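Local coordinates for chitin elicitor receptor kinase 1 (Arabidopsis thaliana, PDB 4EBY), which acts as a plant immune receptor kinase activated by chitin-induced dimerization, probably sensing chitin oligomers through the LysM motifs of its ectodomain, at residues A[44-49]-A[60-65]; A[79-84]-A[95-100]; A[138-143]-A[185-190]. One frame throughout, in Å; residues are numbered along the deposited sequence.

Contact 1. Residues A[44-49]-A[60-65]; sequences RYNSNI and RVLVPF
Asn-46 and Leu-62 are joined by two hydrogen bonds that pair one side-chain amide with both polar groups of a strand residue. Leu-62 N donates to Asn-46 OD1 at 2.9 Å, almost straight (176° at the hydrogen) and on a lone pair in the carbonyl plane. In return Asn-46 ND2 donates a hydrogen bond to Leu-62 O at 2.8 Å, with the acceptor only 2° out of the amide plane. ND2 donates to Ile-42 O as well, and together the three bonds settle the orientation of the amide. A water extends this polar patch: it donates to Arg-60 O at 2.7 Å and, at a longer 3.3 Å, to Asn-46 OD1, while accepting from Asn-48 ND2.

The strand-helix-helix-strand order of 8-13, 20-26, 40-43 and 60-70 is that of a LysM fold, and residues 44-49 belong to the loop leading from the second helix to the last strand. Val-61, Val-63 and Phe-65 use their backbones to pair with strand 8-13; Asn-46 serves the intervening Leu-62. The loop is itself folded by a type I turn from Asn-46 to Ile-49, closed by Ile-49 N to Asn-46 O at 3.0 Å.

Apolar contacts flank the amide. Tyr-45 CG, anti to the carbonyl carbon (chi1 -69°), starts a ring that runs obliquely across Pro-64, its CE2 3.9 Å from Pro-64 CB. Tyr-45 CB itself lies 4.2 Å from Leu-62 CB. At the other flank Ile-49 CD1 meets Val-61 CG2 more loosely, at 4.4 Å.

Contact 2. Residues A[79-84]-A[95-100]; sequences FSYSVR and SNYANL. With NAG (2-acetamido-2-deoxy-beta-D-glucopyranose), chain C; NAG (2-acetamido-2-deoxy-beta-D-glucopyranose), chain F.
Tyr-81 on strand 74-82 and Asn-96 near the end of helix 89-96 mark the closest backbone approach, 9.2 Å between their CA atoms, a gap that is bridged by side chains. The pairing sets a strand against a helix end inside the second LysM domain. Tyr-97, the first residue to leave helical geometry, reaches across to the strand: its OH comes 3.3 Å from Tyr-81 CB, and its CE2 lies 3.8 Å from Tyr-81 CD1. Tyr-81 CG and CD1 sit at the edge of the Tyr-97 ring, near its plane. The two rings are steeply inclined, with planes at 79° and centroids 5.9 Å apart. Tyr-81 CG is anti to the backbone N (chi1 175°), which puts the ring root beside that edge. On the other side of the Tyr-97 hydroxyl, Phe-79 CB approaches CE1 at 4.2 Å. Both phenol oxygens are satisfied by hydrogen bonds outside the pair, Tyr-81 OH with Asp-87 OD2 and Tyr-97 OH with Asn-26 O.

Beyond Tyr-97 a type I' turn, closed by Leu-100 N to Tyr-97 O, carries a glycan. Ala-98 CB touches the acetyl C8 of its NAG (chain C) at 3.6 Å, and Asn-99 ND2 is covalently joined to C1 of the same sugar at 1.4 Å.

Contact 3. Residues A[138-143]-A[185-190]; sequences KDFGLF and YVPGRD
Pro-187 lies between Phe-140 and Phe-143, and its CG is 3.8 Å from both Phe-140 CG and Phe-143 CE1. This small apolar centre belongs to the third LysM motif of the chain, where strand 183-187 runs antiparallel to strand 143-147 at the edge of the sheet. Against Phe-140 the proline makes a CH-pi contact: CG stands 4.0 Å from the ring centroid, 20° off the normal and displaced toward the rim. Pro-187 CB comes closer still to one ring atom, 3.5 Å from Phe-140 CD1. The opposite face of Phe-140 is occupied by Asp-139 CB, over its centre, so the ring is held between a proline and its own neighbour. Phe-143 instead has Pro-187 CA over one of its faces, while its CD1 lies 4.2 Å from Tyr-185 CB. Phe-143 CG is anti to the carbonyl carbon (chi1 -73°), and beyond it CD1 approaches Pro-187 N at 3.7 Å. Tyr-171, from helix 165-171, adds an edge-to-face contact with Phe-143.

Outside this centre the backbones meet. Phe-143 and Pro-187 form an antiparallel non-hydrogen-bonded pair, with CA atoms 4.3 Å apart. CA-H...O contacts run both ways around the pair, from Pro-187 CA to Leu-142 O and from Phe-143 CA to Val-186 O. The end of the Leu-142 side chain approaches the residues after the strand, with CD2 3.6 Å from Arg-189 O. Arg-189 turns its guanidinium elsewhere, to Gly-193 O. Across the segments the one clear hydrogen bond is Gly-188 N to Leu-142 O, short at 2.7 Å and straight, with the donor 37° out of the carbonyl plane.

How the contacts relate
All three contacts feed one mixed six-stranded sheet and follow one another along the chain without overlap. Contact 1 touches both of the others. Phe-65 CB packs at 3.5 Å on Phe-79 CZ of contact 2, where strands 60-70 and 74-82 run side by side, and Tyr-45 CD1 lies 3.7 Å from Arg-189 O of contact 3. Contacts 2 and 3 do not meet: their centres are about 25 Å apart, on opposite sides of the chain's centre, with nearest atoms about 8 Å from each other. Sugar is bonded directly in contact 2, whereas side chains of Arg-60 in contact 1 and Tyr-185 in contact 3 come within about 7 Å and 6 Å of a bound NAG.

Contact 1. Residues A[44-49]-A[60-65]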
loop_
_atom_site.group_PDB
_atom_site.type_symbol
_atom_site.label_atom_id
_atom_site.label_comp_id
_atom_site.label_asym_id
_atom_site.label_seq_id
_atom_site.Cartn_x
_atom_site.Cartn_y
_atom_site.Cartn_z
ATOM N N ARG A 44 -8.922 10.050 -7.420
ATOM C CA ARG A 44 -7.985 11.068 -7.933
ATOM C C ARG A 44 -6.642 10.491 -8.311
ATOM O O ARG A 44 -5.954 11.040 -9.165
ATOM C CB ARG A 44 -7.738 12.146 -6.889
ATOM C CG ARG A 44 -8.790 13.168 -6.826
ATOM C CD ARG A 44 -8.422 14.159 -5.759
ATOM N NE ARG A 44 -9.552 15.023 -5.504
ATOM C CZ ARG A 44 -10.302 14.957 -4.418
ATOM N NH1 ARG A 44 -10.017 14.085 -3.455
ATOM N NH2 ARG A 44 -11.319 15.788 -4.293
ATOM N N TYR A 45 -6.252 9.403 -7.660
ATOM C CA TYR A 45 -4.978 8.752 -7.948
ATOM C C TYR A 45 -5.102 7.626 -8.968
ATOM O O TYR A 45 -4.126 6.941 -9.252
ATOM C CB TYR A 45 -4.339 8.232 -6.648
ATOM C CG TYR A 45 -3.876 9.354 -5.746
ATOM C CD1 TYR A 45 -2.622 9.978 -5.942
ATOM C CD2 TYR A 45 -4.698 9.831 -4.744
ATOM C CE1 TYR A 45 -2.227 11.019 -5.118
ATOM C CE2 TYR A 45 -4.309 10.866 -3.917
ATOM C CZ TYR A 45 -3.072 11.458 -4.115
ATOM O OH TYR A 45 -2.723 12.498 -3.287
ATOM N N ASN A 46 -6.303 7.434 -9.512
ATOM C CA ASN A 46 -6.563 6.333 -10.441
ATOM C C ASN A 46 -7.424 6.808 -11.605
ATOM O O ASN A 46 -8.563 6.399 -11.754
ATOM C CB ASN A 46 -7.286 5.189 -9.726
ATOM C CG ASN A 46 -6.454 4.573 -8.627
ATOM O OD1 ASN A 46 -5.646 3.676 -8.881
ATOM N ND2 ASN A 46 -6.628 5.064 -7.398
ATOM N N SER A 47 -6.886 7.709 -12.416
ATOM C CA SER A 47 -7.654 8.272 -13.525
ATOM C C SER A 47 -8.036 7.203 -14.542
ATOM O O SER A 47 -8.944 7.403 -15.356
ATOM C CB SER A 47 -6.860 9.382 -14.206
ATOM O OG SER A 47 -5.589 8.899 -14.605
ATOM N N ASN A 48 -7.344 6.068 -14.480
ATOM C CA ASN A 48 -7.607 4.930 -15.362
ATOM C C ASN A 48 -8.938 4.231 -15.081
ATOM O O ASN A 48 -9.460 3.511 -15.933
ATOM C CB ASN A 48 -6.475 3.910 -15.237
ATOM C CG ASN A 48 -6.277 3.442 -13.804
ATOM O OD1 ASN A 48 -5.945 4.236 -12.922
ATOM N ND2 ASN A 48 -6.482 2.153 -13.566
ATOM N N ILE A 49 -9.483 4.432 -13.884
ATOM C CA ILE A 49 -10.738 3.784 -13.512
ATOM C C ILE A 49 -11.915 4.520 -14.127
ATOM O O ILE A 49 -12.239 5.630 -13.713
ATOM C CB ILE A 49 -10.923 3.720 -11.985
ATOM C CG1 ILE A 49 -9.851 2.831 -11.366
ATOM C CG2 ILE A 49 -12.303 3.183 -11.632
ATOM C CD1 ILE A 49 -9.928 2.739 -9.854
ATOM N N ARG A 60 -4.202 -2.723 -10.583
ATOM C CA ARG A 60 -3.879 -2.262 -9.237
ATOM C C ARG A 60 -4.547 -0.927 -8.952
ATOM O O ARG A 60 -4.577 -0.030 -9.821
ATOM C CB ARG A 60 -2.361 -2.100 -9.094
ATOM C CG ARG A 60 -1.604 -3.422 -9.020
ATOM C CD ARG A 60 -0.117 -3.196 -9.265
ATOM N NE ARG A 60 0.686 -4.415 -9.180
ATOM C CZ ARG A 60 1.358 -4.809 -8.089
ATOM N NH1 ARG A 60 1.285 -4.112 -6.960
ATOM N NH2 ARG A 60 2.079 -5.923 -8.115
ATOM N N VAL A 61 -5.100 -0.798 -7.750
ATOM C CA VAL A 61 -5.693 0.455 -7.305
ATOM C C VAL A 61 -4.759 1.133 -6.317
ATOM O O VAL A 61 -4.291 0.507 -5.358
ATOM C CB VAL A 61 -7.071 0.219 -6.634
ATOM C CG1 VAL A 61 -7.668 1.531 -6.101
ATOM C CG2 VAL A 61 -8.028 -0.475 -7.609
ATOM N N LEU A 62 -4.469 2.409 -6.560
ATOM C CA LEU A 62 -3.623 3.191 -5.656
ATOM C C LEU A 62 -4.472 3.868 -4.590
ATOM O O LEU A 62 -5.444 4.545 -4.908
ATOM C CB LEU A 62 -2.853 4.260 -6.448
ATOM C CG LEU A 62 -1.753 3.707 -7.340
ATOM C CD1 LEU A 62 -1.239 4.813 -8.248
ATOM C CD2 LEU A 62 -0.626 3.128 -6.484
ATOM N N VAL A 63 -4.097 3.698 -3.327
ATOM C CA VAL A 63 -4.883 4.278 -2.243
ATOM C C VAL A 63 -4.022 5.190 -1.381
ATOM O O VAL A 63 -3.035 4.730 -0.791
ATOM C CB VAL A 63 -5.486 3.149 -1.340
ATOM C CG1 VAL A 63 -6.374 3.721 -0.216
ATOM C CG2 VAL A 63 -6.281 2.153 -2.173
ATOM N N PRO A 64 -4.392 6.474 -1.248
ATOM C CA PRO A 64 -3.577 7.330 -0.375
ATOM C C PRO A 64 -3.798 7.012 1.102
ATOM O O PRO A 64 -4.924 6.667 1.494
ATOM C CB PRO A 64 -4.087 8.737 -0.693
ATOM C CG PRO A 64 -5.575 8.491 -1.024
ATOM C CD PRO A 64 -5.596 7.174 -1.774
ATOM N N PHE A 65 -2.736 7.092 1.901
ATOM C CA PHE A 65 -2.853 6.877 3.350
ATOM C C PHE A 65 -1.783 7.670 4.112
ATOM O O PHE A 65 -0.795 8.115 3.511
ATOM C CB PHE A 65 -2.816 5.377 3.692
ATOM C CG PHE A 65 -1.471 4.705 3.454
ATOM C CD1 PHE A 65 -0.638 4.443 4.532
ATOM C CD2 PHE A 65 -1.082 4.294 2.188
ATOM C CE1 PHE A 65 0.591 3.791 4.352
ATOM C CE2 PHE A 65 0.162 3.637 1.989
ATOM C CZ PHE A 65 0.986 3.379 3.076
HETATM O O HOH W 1 -6.483 1.390 -11.038
#

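Contact 2. Residues A[79-84]-A[95-100]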
loop_
_atom_site.group_PDB
_atom_site.type_symbol
_atom_site.label_atom_id
_atom_site.label_comp_id
_atom_site.label_asym_id
_atom_site.label_seq_id
_atom_site.Cartn_x
_atom_site.Cartn_y
_atom_site.Cartn_z
ATOM N N PHE A 79 -3.639 0.619 9.991
ATOM C CA PHE A 79 -5.049 0.504 9.601
ATOM C C PHE A 79 -5.797 -0.319 10.635
ATOM O O PHE A 79 -5.203 -0.928 11.539
ATOM C CB PHE A 79 -5.195 -0.140 8.224
ATOM C CG PHE A 79 -4.626 0.681 7.110
ATOM C CD1 PHE A 79 -5.351 1.742 6.591
ATOM C CD2 PHE A 79 -3.375 0.399 6.586
ATOM C CE1 PHE A 79 -4.835 2.515 5.567
ATOM C CE2 PHE A 79 -2.855 1.151 5.549
ATOM C CZ PHE A 79 -3.592 2.223 5.032
ATOM N N SER A 80 -7.131 -0.320 10.527
ATOM C CA SER A 80 -7.947 -1.119 11.429
ATOM C C SER A 80 -8.872 -1.999 10.596
ATOM O O SER A 80 -9.392 -1.572 9.557
ATOM C CB SER A 80 -8.765 -0.226 12.368
ATOM O OG SER A 80 -7.933 0.467 13.288
ATOM N N TYR A 81 -9.080 -3.227 11.054
ATOM C CA TYR A 81 -9.842 -4.208 10.290
ATOM C C TYR A 81 -10.812 -4.951 11.185
ATOM O O TYR A 81 -10.418 -5.521 12.195
ATOM C CB TYR A 81 -8.896 -5.208 9.597
ATOM C CG TYR A 81 -9.645 -6.303 8.896
ATOM C CD1 TYR A 81 -10.280 -6.061 7.679
ATOM C CD2 TYR A 81 -9.747 -7.572 9.456
ATOM C CE1 TYR A 81 -10.995 -7.055 7.054
ATOM C CE2 TYR A 81 -10.462 -8.584 8.826
ATOM C CZ TYR A 81 -11.083 -8.311 7.633
ATOM O OH TYR A 81 -11.801 -9.308 7.019
ATOM N N SER A 82 -12.102 -4.943 10.818
ATOM C CA SER A 82 -13.089 -5.700 11.577
ATOM C C SER A 82 -13.201 -7.123 11.040
ATOM O O SER A 82 -13.459 -7.341 9.848
ATOM C CB SER A 82 -14.439 -4.984 11.563
ATOM O OG SER A 82 -15.397 -5.740 12.301
ATOM N N VAL A 83 -12.984 -8.089 11.931
ATOM C CA VAL A 83 -12.901 -9.497 11.567
ATOM C C VAL A 83 -14.239 -10.095 11.149
ATOM O O VAL A 83 -15.267 -9.890 11.818
ATOM C CB VAL A 83 -12.300 -10.320 12.723
ATOM C CG1 VAL A 83 -12.355 -11.790 12.423
ATOM C CG2 VAL A 83 -10.856 -9.885 12.927
ATOM N N ARG A 84 -14.194 -10.848 10.052
ATOM C CA ARG A 84 -15.356 -11.559 9.522
ATOM C C ARG A 84 -15.206 -13.084 9.608
ATOM O O ARG A 84 -14.149 -13.617 9.983
ATOM C CB ARG A 84 -15.596 -11.118 8.078
ATOM C CG ARG A 84 -15.789 -9.618 7.931
ATOM C CD ARG A 84 -15.424 -9.141 6.539
ATOM N NE ARG A 84 -16.300 -9.719 5.524
ATOM C CZ ARG A 84 -17.442 -9.171 5.122
ATOM N NH1 ARG A 84 -17.854 -8.025 5.649
ATOM N NH2 ARG A 84 -18.173 -9.770 4.194
ATOM N N SER A 95 -4.955 -11.671 1.214
ATOM C CA SER A 95 -6.156 -11.380 0.456
ATOM C C SER A 95 -6.759 -10.022 0.826
ATOM O O SER A 95 -6.778 -9.099 -0.002
ATOM C CB SER A 95 -7.174 -12.516 0.654
ATOM O OG SER A 95 -8.315 -12.293 -0.152
ATOM N N ASN A 96 -7.227 -9.873 2.066
ATOM C CA ASN A 96 -7.932 -8.642 2.449
ATOM C C ASN A 96 -7.069 -7.386 2.289
ATOM O O ASN A 96 -7.564 -6.333 1.913
ATOM C CB ASN A 96 -8.470 -8.743 3.880
ATOM C CG ASN A 96 -9.355 -9.969 4.083
ATOM O OD1 ASN A 96 -8.881 -11.098 4.043
ATOM N ND2 ASN A 96 -10.630 -9.746 4.314
ATOM N N TYR A 97 -5.763 -7.516 2.575
ATOM C CA TYR A 97 -4.813 -6.414 2.384
ATOM C C TYR A 97 -3.821 -6.608 1.219
ATOM O O TYR A 97 -2.889 -5.818 1.064
ATOM C CB TYR A 97 -4.072 -6.100 3.712
ATOM C CG TYR A 97 -4.993 -5.363 4.651
ATOM C CD1 TYR A 97 -5.035 -3.977 4.681
ATOM C CD2 TYR A 97 -5.879 -6.064 5.467
ATOM C CE1 TYR A 97 -5.941 -3.295 5.506
ATOM C CE2 TYR A 97 -6.775 -5.396 6.297
ATOM C CZ TYR A 97 -6.808 -4.021 6.309
ATOM O OH TYR A 97 -7.717 -3.375 7.139
ATOM N N ALA A 98 -4.040 -7.633 0.399
ATOM C CA ALA A 98 -3.338 -7.778 -0.874
ATOM C C ALA A 98 -1.818 -7.667 -0.741
ATOM O O ALA A 98 -1.154 -6.993 -1.537
ATOM C CB ALA A 98 -3.854 -6.737 -1.873
ATOM N N ASN A 99 -1.296 -8.344 0.272
ATOM C CA ASN A 99 0.149 -8.361 0.565
ATOM C C ASN A 99 0.787 -7.037 0.946
ATOM O O ASN A 99 2.029 -6.909 0.924
ATOM C CB ASN A 99 0.916 -9.062 -0.553
ATOM C CG ASN A 99 0.476 -10.495 -0.713
ATOM O OD1 ASN A 99 0.396 -11.240 0.274
ATOM N ND2 ASN A 99 0.146 -10.879 -1.955
ATOM N N LEU A 100 -0.043 -6.067 1.338
ATOM C CA LEU A 100 0.472 -4.806 1.862
ATOM C C LEU A 100 0.931 -4.975 3.299
ATOM O O LEU A 100 1.665 -4.142 3.822
ATOM C CB LEU A 100 -0.592 -3.709 1.783
ATOM C CG LEU A 100 -0.962 -3.257 0.370
ATOM C CD1 LEU A 100 -2.321 -2.587 0.404
ATOM C CD2 LEU A 100 0.125 -2.301 -0.179
HETATM C C1 NAG C . -0.348 -12.237 -2.070
HETATM C C2 NAG C . -1.185 -12.273 -3.356
HETATM C C3 NAG C . -1.654 -13.701 -3.659
HETATM C C4 NAG C . -0.528 -14.723 -3.554
HETATM C C5 NAG C . 0.303 -14.489 -2.295
HETATM C C6 NAG C . 1.522 -15.406 -2.226
HETATM C C7 NAG C . -2.699 -10.487 -4.093
HETATM C C8 NAG C . -4.012 -9.764 -3.887
HETATM N N2 NAG C . -2.344 -11.420 -3.203
HETATM O O3 NAG C . -2.258 -13.779 -4.941
HETATM O O4 NAG C . -1.092 -16.020 -3.493
HETATM O O5 NAG C . 0.738 -13.142 -2.245
HETATM O O6 NAG C . 2.354 -15.140 -3.338
HETATM O O7 NAG C . -1.992 -10.197 -5.058
HETATM C C1 NAG F . -8.513 -16.540 -4.867
HETATM C C2 NAG F . -7.451 -16.521 -3.756
HETATM C C3 NAG F . -6.605 -17.786 -3.753
HETATM C C4 NAG F . -7.496 -19.017 -3.789
HETATM C C5 NAG F . -8.598 -18.893 -4.842
HETATM C C6 NAG F . -9.561 -20.072 -4.755
HETATM C C7 NAG F . -6.449 -14.548 -2.810
HETATM C C8 NAG F . -5.911 -13.162 -3.057
HETATM N N2 NAG F . -6.587 -15.361 -3.856
HETATM O O3 NAG F . -5.788 -17.813 -2.589
HETATM O O4 NAG F . -6.706 -20.147 -4.090
HETATM O O5 NAG F . -9.314 -17.682 -4.673
HETATM O O6 NAG F . -10.117 -20.128 -3.459
HETATM O O7 NAG F . -6.749 -14.892 -1.668
#

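Contact 3. Residues A[138-143]-A[185-190]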
loop_
_atom_site.group_PDB
_atom_site.type_symbol
_atom_site.label_atom_id
_atom_site.label_comp_id
_atom_site.label_asym_id
_atom_site.label_seq_id
_atom_site.Cartn_x
_atom_site.Cartn_y
_atom_site.Cartn_z
ATOM N N LYS A 138 16.575 14.094 -4.789
ATOM C CA LYS A 138 15.725 15.151 -4.256
ATOM C C LYS A 138 14.395 15.255 -5.004
ATOM O O LYS A 138 13.514 16.022 -4.613
ATOM C CB LYS A 138 16.461 16.499 -4.320
ATOM C CG LYS A 138 17.679 16.588 -3.413
ATOM C CD LYS A 138 18.621 17.675 -3.904
ATOM C CE LYS A 138 17.848 18.912 -4.344
ATOM N NZ LYS A 138 18.683 19.813 -5.192
ATOM N N ASP A 139 14.240 14.482 -6.077
ATOM C CA ASP A 139 13.091 14.649 -6.969
ATOM C C ASP A 139 11.818 13.917 -6.551
ATOM O O ASP A 139 10.778 14.096 -7.175
ATOM C CB ASP A 139 13.453 14.198 -8.385
ATOM C CG ASP A 139 14.464 15.116 -9.058
ATOM O OD1 ASP A 139 14.636 16.269 -8.607
ATOM O OD2 ASP A 139 15.084 14.669 -10.040
ATOM N N PHE A 140 11.900 13.080 -5.526
ATOM C CA PHE A 140 10.750 12.238 -5.164
ATOM C C PHE A 140 10.464 12.242 -3.679
ATOM O O PHE A 140 11.343 11.938 -2.872
ATOM C CB PHE A 140 10.958 10.792 -5.627
ATOM C CG PHE A 140 11.329 10.668 -7.085
ATOM C CD1 PHE A 140 10.383 10.871 -8.070
ATOM C CD2 PHE A 140 12.626 10.340 -7.457
ATOM C CE1 PHE A 140 10.707 10.771 -9.408
ATOM C CE2 PHE A 140 12.964 10.231 -8.796
ATOM C CZ PHE A 140 11.997 10.445 -9.775
ATOM N N GLY A 141 9.213 12.559 -3.328
ATOM C CA GLY A 141 8.820 12.629 -1.935
ATOM C C GLY A 141 7.494 11.934 -1.665
ATOM O O GLY A 141 6.988 12.005 -0.550
ATOM N N LEU A 142 6.939 11.279 -2.679
ATOM C CA LEU A 142 5.689 10.527 -2.529
ATOM C C LEU A 142 5.943 9.139 -3.079
ATOM O O LEU A 142 6.431 8.993 -4.208
ATOM C CB LEU A 142 4.555 11.203 -3.322
ATOM C CG LEU A 142 3.259 10.392 -3.390
ATOM C CD1 LEU A 142 2.652 10.225 -1.995
ATOM C CD2 LEU A 142 2.245 11.097 -4.283
ATOM N N PHE A 143 5.637 8.122 -2.276
ATOM C CA PHE A 143 6.012 6.744 -2.596
ATOM C C PHE A 143 4.874 5.773 -2.500
ATOM O O PHE A 143 4.033 5.875 -1.595
ATOM C CB PHE A 143 7.164 6.267 -1.705
ATOM C CG PHE A 143 8.467 6.890 -2.093
ATOM C CD1 PHE A 143 9.359 6.196 -2.892
ATOM C CD2 PHE A 143 8.749 8.195 -1.743
ATOM C CE1 PHE A 143 10.543 6.810 -3.324
ATOM C CE2 PHE A 143 9.902 8.816 -2.165
ATOM C CZ PHE A 143 10.818 8.116 -2.935
ATOM N N TYR A 185 9.401 0.117 -2.718
ATOM C CA TYR A 185 8.884 1.478 -2.693
ATOM C C TYR A 185 9.182 2.148 -4.030
ATOM O O TYR A 185 10.334 2.185 -4.472
ATOM C CB TYR A 185 9.525 2.264 -1.553
ATOM C CG TYR A 185 9.265 1.654 -0.196
ATOM C CD1 TYR A 185 7.996 1.664 0.355
ATOM C CD2 TYR A 185 10.295 1.078 0.533
ATOM C CE1 TYR A 185 7.753 1.105 1.588
ATOM C CE2 TYR A 185 10.066 0.526 1.764
ATOM C CZ TYR A 185 8.791 0.544 2.287
ATOM O OH TYR A 185 8.562 -0.013 3.524
ATOM N N VAL A 186 8.131 2.656 -4.672
ATOM C CA VAL A 186 8.230 3.218 -6.023
ATOM C C VAL A 186 7.709 4.651 -5.980
ATOM O O VAL A 186 6.604 4.871 -5.503
ATOM C CB VAL A 186 7.319 2.399 -6.974
ATOM C CG1 VAL A 186 7.315 2.997 -8.402
ATOM C CG2 VAL A 186 7.729 0.908 -6.965
ATOM N N PRO A 187 8.478 5.637 -6.483
ATOM C CA PRO A 187 7.944 7.011 -6.479
ATOM C C PRO A 187 6.595 7.087 -7.159
ATOM O O PRO A 187 6.383 6.446 -8.192
ATOM C CB PRO A 187 8.973 7.786 -7.321
ATOM C CG PRO A 187 10.252 7.049 -7.100
ATOM C CD PRO A 187 9.854 5.578 -7.023
ATOM N N GLY A 188 5.674 7.831 -6.555
ATOM C CA GLY A 188 4.353 8.012 -7.136
ATOM C C GLY A 188 4.061 9.450 -7.497
ATOM O O GLY A 188 4.749 10.379 -7.075
ATOM N N ARG A 189 2.994 9.614 -8.276
ATOM C CA ARG A 189 2.586 10.911 -8.809
ATOM C C ARG A 189 1.397 11.476 -8.048
ATOM O O ARG A 189 0.620 10.738 -7.438
ATOM C CB ARG A 189 2.202 10.751 -10.278
ATOM C CG ARG A 189 3.340 10.282 -11.159
ATOM C CD ARG A 189 2.846 9.944 -12.553
ATOM N NE ARG A 189 3.869 9.315 -13.385
ATOM C CZ ARG A 189 4.719 9.988 -14.151
ATOM N NH1 ARG A 189 4.687 11.314 -14.173
ATOM N NH2 ARG A 189 5.607 9.338 -14.898
ATOM N N ASP A 190 1.244 12.793 -8.089
ATOM C CA ASP A 190 0.069 13.429 -7.513
ATOM C C ASP A 190 -1.095 13.268 -8.507
ATOM O O ASP A 190 -0.902 12.688 -9.573
ATOM C CB ASP A 190 0.383 14.885 -7.125
ATOM C CG ASP A 190 0.552 15.810 -8.331
ATOM O OD1 ASP A 190 0.196 15.430 -9.468
ATOM O OD2 ASP A 190 1.037 16.943 -8.120
#